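Local coordinates for putative branched chain amino acid ABC transporter, periplasmic amino acid-binding protein (Brucella ovis, PDB 4XFK) that probably binds branched-chain and related amino acids in the periplasm, as the soluble receptor component of an ABC-type amino-acid transport system, at residues R344-M354 with S385-M395. The protein carries 1 engineered substitution. Sequence-based numbering, arbitrary orientation.
With NA (sodium ion), chain E.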
loop_
_atom_site.group_PDB
_atom_site.type_symbol
_atom_site.label_atom_id
_atom_site.label_comp_id
_atom_site.label_asym_id
_atom_site.label_seq_id
_atom_site.Cartn_x
_atom_site.Cartn_y
_atom_site.Cartn_z
ATOM N N ARG A 344 -8.528 -11.947 -5.760
ATOM C CA ARG A 344 -9.255 -12.101 -7.014
ATOM C C ARG A 344 -8.361 -12.788 -8.041
ATOM O O ARG A 344 -7.235 -12.361 -8.293
ATOM C CB ARG A 344 -9.731 -10.753 -7.525
ATOM C CG ARG A 344 -10.542 -10.873 -8.797
ATOM C CD ARG A 344 -11.358 -9.615 -9.026
ATOM N NE ARG A 344 -10.500 -8.445 -9.225
ATOM C CZ ARG A 344 -10.942 -7.192 -9.214
ATOM N NH1 ARG A 344 -12.225 -6.945 -8.983
ATOM N NH2 ARG A 344 -10.101 -6.188 -9.413
ATOM N N SER A 345 -8.853 -13.861 -8.648
ATOM C CA SER A 345 -8.002 -14.652 -9.526
ATOM C C SER A 345 -7.742 -13.982 -10.872
ATOM O O SER A 345 -6.688 -14.193 -11.467
ATOM C CB SER A 345 -8.597 -16.038 -9.741
ATOM O OG SER A 345 -9.855 -15.935 -10.366
ATOM N N ASP A 346 -8.682 -13.159 -11.336
ATOM C CA ASP A 346 -8.575 -12.566 -12.665
ATOM C C ASP A 346 -7.309 -11.747 -12.840
ATOM O O ASP A 346 -6.677 -11.783 -13.902
ATOM C CB ASP A 346 -9.760 -11.641 -12.944
ATOM C CG ASP A 346 -11.094 -12.310 -12.751
ATOM O OD1 ASP A 346 -11.364 -12.805 -11.632
ATOM O OD2 ASP A 346 -11.884 -12.321 -13.723
ATOM N N ASP A 347 -6.961 -10.988 -11.804
ATOM C CA ASP A 347 -5.915 -9.980 -11.917
ATOM C C ASP A 347 -4.936 -10.027 -10.753
ATOM O O ASP A 347 -3.928 -9.335 -10.767
ATOM C CB ASP A 347 -6.526 -8.574 -12.052
ATOM C CG ASP A 347 -7.445 -8.192 -10.889
ATOM O OD1 ASP A 347 -7.774 -9.038 -10.027
ATOM O OD2 ASP A 347 -7.861 -7.013 -10.854
ATOM N N HIS A 348 -5.233 -10.856 -9.758
ATOM C CA HIS A 348 -4.450 -10.915 -8.521
ATOM C C HIS A 348 -4.416 -9.584 -7.761
ATOM O O HIS A 348 -3.390 -9.184 -7.203
ATOM C CB HIS A 348 -3.046 -11.497 -8.745
ATOM C CG HIS A 348 -3.066 -12.917 -9.211
ATOM N ND1 HIS A 348 -1.935 -13.580 -9.634
ATOM C CD2 HIS A 348 -4.083 -13.807 -9.301
ATOM C CE1 HIS A 348 -2.259 -14.815 -9.979
ATOM N NE2 HIS A 348 -3.555 -14.977 -9.787
ATOM N N GLN A 349 -5.570 -8.923 -7.735
ATOM C CA GLN A 349 -5.824 -7.827 -6.813
ATOM C C GLN A 349 -6.552 -8.381 -5.587
ATOM O O GLN A 349 -7.591 -9.031 -5.721
ATOM C CB GLN A 349 -6.685 -6.753 -7.493
ATOM C CG GLN A 349 -7.141 -5.643 -6.568
ATOM C CD GLN A 349 -5.970 -4.894 -5.949
ATOM O OE1 GLN A 349 -5.107 -4.355 -6.655
ATOM N NE2 GLN A 349 -5.930 -4.859 -4.622
ATOM N N ALA A 350 -6.002 -8.149 -4.398
ATOM C CA ALA A 350 -6.653 -8.611 -3.174
ATOM C C ALA A 350 -7.940 -7.835 -2.896
ATOM O O ALA A 350 -8.070 -6.658 -3.271
ATOM C CB ALA A 350 -5.710 -8.513 -1.984
ATOM N N LYS A 351 -8.882 -8.523 -2.250
ATOM C CA LYS A 351 -10.179 -7.978 -1.858
ATOM C C LYS A 351 -10.203 -7.842 -0.341
ATOM O O LYS A 351 -9.955 -8.815 0.374
ATOM C CB LYS A 351 -11.307 -8.895 -2.326
ATOM C CG LYS A 351 -12.684 -8.341 -2.017
ATOM C CD LYS A 351 -13.746 -8.903 -2.946
ATOM C CE LYS A 351 -14.153 -10.291 -2.557
ATOM N NZ LYS A 351 -15.308 -10.702 -3.407
ATOM N N PHE A 352 -10.496 -6.639 0.148
ATOM C CA PHE A 352 -10.421 -6.342 1.575
ATOM C C PHE A 352 -11.187 -5.052 1.849
ATOM O O PHE A 352 -11.395 -4.254 0.940
ATOM C CB PHE A 352 -8.954 -6.172 1.998
ATOM C CG PHE A 352 -8.158 -5.304 1.065
ATOM C CD1 PHE A 352 -8.272 -3.915 1.123
ATOM C CD2 PHE A 352 -7.331 -5.864 0.106
ATOM C CE1 PHE A 352 -7.601 -3.109 0.240
ATOM C CE2 PHE A 352 -6.638 -5.056 -0.782
ATOM C CZ PHE A 352 -6.769 -3.674 -0.710
ATOM N N PRO A 353 -11.611 -4.842 3.104
ATOM C CA PRO A 353 -12.303 -3.594 3.441
ATOM C C PRO A 353 -11.383 -2.372 3.456
ATOM O O PRO A 353 -10.164 -2.491 3.616
ATOM C CB PRO A 353 -12.848 -3.848 4.861
ATOM C CG PRO A 353 -12.610 -5.275 5.151
ATOM C CD PRO A 353 -11.529 -5.766 4.246
ATOM N N MET A 354 -11.989 -1.197 3.290
ATOM C CA MET A 354 -11.298 0.081 3.388
ATOM C C MET A 354 -11.985 0.962 4.420
ATOM O O MET A 354 -13.207 0.987 4.520
ATOM C CB MET A 354 -11.274 0.781 2.028
ATOM C CG MET A 354 -10.356 0.112 1.009
ATOM S SD MET A 354 -8.594 0.223 1.442
ATOM C CE MET A 354 -8.278 1.942 1.048
ATOM N N SER A 385 -15.162 -2.085 -1.940
ATOM C CA SER A 385 -13.851 -1.442 -2.072
ATOM C C SER A 385 -13.084 -1.815 -3.336
ATOM O O SER A 385 -12.462 -0.955 -3.971
ATOM C CB SER A 385 -12.977 -1.743 -0.848
ATOM O OG SER A 385 -13.556 -1.238 0.339
ATOM N N ILE A 386 -13.088 -3.097 -3.685
ATOM C CA ILE A 386 -12.253 -3.548 -4.793
ATOM C C ILE A 386 -12.690 -2.914 -6.117
ATOM O O ILE A 386 -13.887 -2.748 -6.375
ATOM C CB ILE A 386 -12.217 -5.096 -4.881
ATOM C CG1 ILE A 386 -11.057 -5.542 -5.777
ATOM C CG2 ILE A 386 -13.583 -5.682 -5.340
ATOM C CD1 ILE A 386 -10.789 -7.031 -5.740
ATOM N N ASP A 387 -11.717 -2.519 -6.934
ATOM C CA ASP A 387 -12.016 -1.883 -8.213
ATOM C C ASP A 387 -12.406 -2.943 -9.236
ATOM O O ASP A 387 -12.100 -4.118 -9.054
ATOM C CB ASP A 387 -10.813 -1.044 -8.700
ATOM C CG ASP A 387 -9.511 -1.848 -8.807
ATOM O OD1 ASP A 387 -9.169 -2.603 -7.869
ATOM O OD2 ASP A 387 -8.808 -1.695 -9.830
ATOM N N PRO A 388 -13.095 -2.540 -10.310
ATOM C CA PRO A 388 -13.438 -3.520 -11.345
ATOM C C PRO A 388 -12.175 -4.048 -12.006
ATOM O O PRO A 388 -11.157 -3.363 -12.018
ATOM C CB PRO A 388 -14.241 -2.695 -12.358
ATOM C CG PRO A 388 -14.717 -1.507 -11.603
ATOM C CD PRO A 388 -13.672 -1.212 -10.577
ATOM N N VAL A 389 -12.232 -5.262 -12.537
ATOM C CA VAL A 389 -11.112 -5.792 -13.291
ATOM C C VAL A 389 -10.858 -4.850 -14.465
ATOM O O VAL A 389 -11.778 -4.473 -15.199
ATOM C CB VAL A 389 -11.395 -7.218 -13.778
ATOM C CG1 VAL A 389 -10.281 -7.703 -14.683
ATOM C CG2 VAL A 389 -11.550 -8.151 -12.589
ATOM N N GLN A 390 -9.612 -4.432 -14.616
ATOM C CA GLN A 390 -9.266 -3.443 -15.624
ATOM C C GLN A 390 -9.398 -4.014 -17.024
ATOM O O GLN A 390 -9.117 -5.187 -17.253
ATOM C CB GLN A 390 -7.850 -2.922 -15.407
ATOM C CG GLN A 390 -7.668 -2.126 -14.133
ATOM C CD GLN A 390 -6.228 -1.730 -13.931
ATOM O OE1 GLN A 390 -5.659 -0.987 -14.729
ATOM N NE2 GLN A 390 -5.621 -2.238 -12.873
ATOM N N GLU A 391 -9.822 -3.168 -17.954
ATOM C CA GLU A 391 -9.984 -3.565 -19.344
ATOM C C GLU A 391 -8.688 -4.135 -19.915
ATOM O O GLU A 391 -8.712 -5.040 -20.747
ATOM C CB GLU A 391 -10.450 -2.363 -20.177
ATOM C CG GLU A 391 -11.700 -1.680 -19.623
ATOM C CD GLU A 391 -11.879 -0.248 -20.112
ATOM O OE1 GLU A 391 -11.052 0.224 -20.924
ATOM O OE2 GLU A 391 -12.852 0.410 -19.680
ATOM N N SER A 392 -7.559 -3.618 -19.437
ATOM C CA SER A 392 -6.245 -4.005 -19.939
ATOM C C SER A 392 -5.695 -5.285 -19.312
ATOM O O SER A 392 -4.598 -5.719 -19.660
ATOM C CB SER A 392 -5.247 -2.874 -19.693
ATOM O OG SER A 392 -5.116 -2.618 -18.306
ATOM N N CYS A 393 -6.443 -5.879 -18.385
ATOM C CA CYS A 393 -6.003 -7.095 -17.705
ATOM C C CYS A 393 -6.188 -8.357 -18.539
ATOM O O CYS A 393 -7.290 -8.657 -19.005
ATOM C CB CYS A 393 -6.732 -7.262 -16.367
ATOM S SG CYS A 393 -6.609 -8.917 -15.631
ATOM N N SER A 394 -5.096 -9.094 -18.706
ATOM C CA SER A 394 -5.131 -10.435 -19.263
ATOM C C SER A 394 -4.155 -11.258 -18.439
ATOM O O SER A 394 -3.046 -10.810 -18.161
ATOM C CB SER A 394 -4.675 -10.418 -20.716
ATOM O OG SER A 394 -3.302 -10.066 -20.792
ATOM N N MET A 395 -4.552 -12.450 -18.023
ATOM C CA MET A 395 -3.629 -13.290 -17.274
ATOM C C MET A 395 -3.598 -14.681 -17.873
ATOM O O MET A 395 -4.637 -15.271 -18.159
ATOM C CB MET A 395 -4.000 -13.356 -15.785
ATOM C CG MET A 395 -2.973 -14.091 -14.903
ATOM S SD MET A 395 -3.652 -14.379 -13.271
ATOM C CE MET A 395 -3.595 -12.720 -12.628
HETATM NA NA NA E . -12.000 -16.612 -9.451
HETATM O O HOH W 1 -11.523 -14.799 -7.864
HETATM O O HOH W 2 -12.762 -14.906 -11.025
HETATM O O HOH W 3 -7.503 -5.323 -12.889
HETATM O O HOH W 4 -7.045 -3.712 -10.590
HETATM O O HOH W 5 -10.656 -18.037 -7.780
HETATM O O HOH W 6 -14.171 -17.243 -8.435
HETATM O O HOH W 7 -12.231 -18.268 -11.292
#
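R344 and the main chain of D387 form the polar centre of this contact: NH1 and NH2 of the R344 guanidinium converge end-on on D387 O, at 2.8 and 2.9 Å, with the oxygen in the guanidinium plane. Methyl groups cover the two faces of that plane, V389 CG2 lying 3.5 Å above one and I386 CD1 resting over the other. CG of R344 is anti to the backbone N (chi1 -178°) and the chain bends at chi3, which turns the NE edge back to D347. There NE and NH2 grip the carboxylate side-on, the straighter bond running from R344 NE to D347 OD1 over 2.9 Å. The backbone N of Q349 approaches OD1 from the opposite face, closing an Asx turn and fixing the rotation of D347, while a water joins OD2 to the backbone N of Q390.

Farther along, C393 SG packs against CB of D347 at 3.6 Å. M395 CE sits almost squarely over the H348 ring, 3.4 Å from its centroid in a CH-pi contact, with SD over the same face. H348 is oriented by E330 through NE2 and by the carbonyl of H131 through ND1, and F132 stacks on its ring.

The contact thus ties the turn between strands 339-343 and 350-360 to the segment following helix 382-385 in this periplasmic binding protein. Gripped end-on by D387 O and side-on by D347, with a methyl over each face, the R344 guanidinium is fixed in position and orientation; its charge and the Q349 N-H would in turn favour the ionised carboxylate of D347.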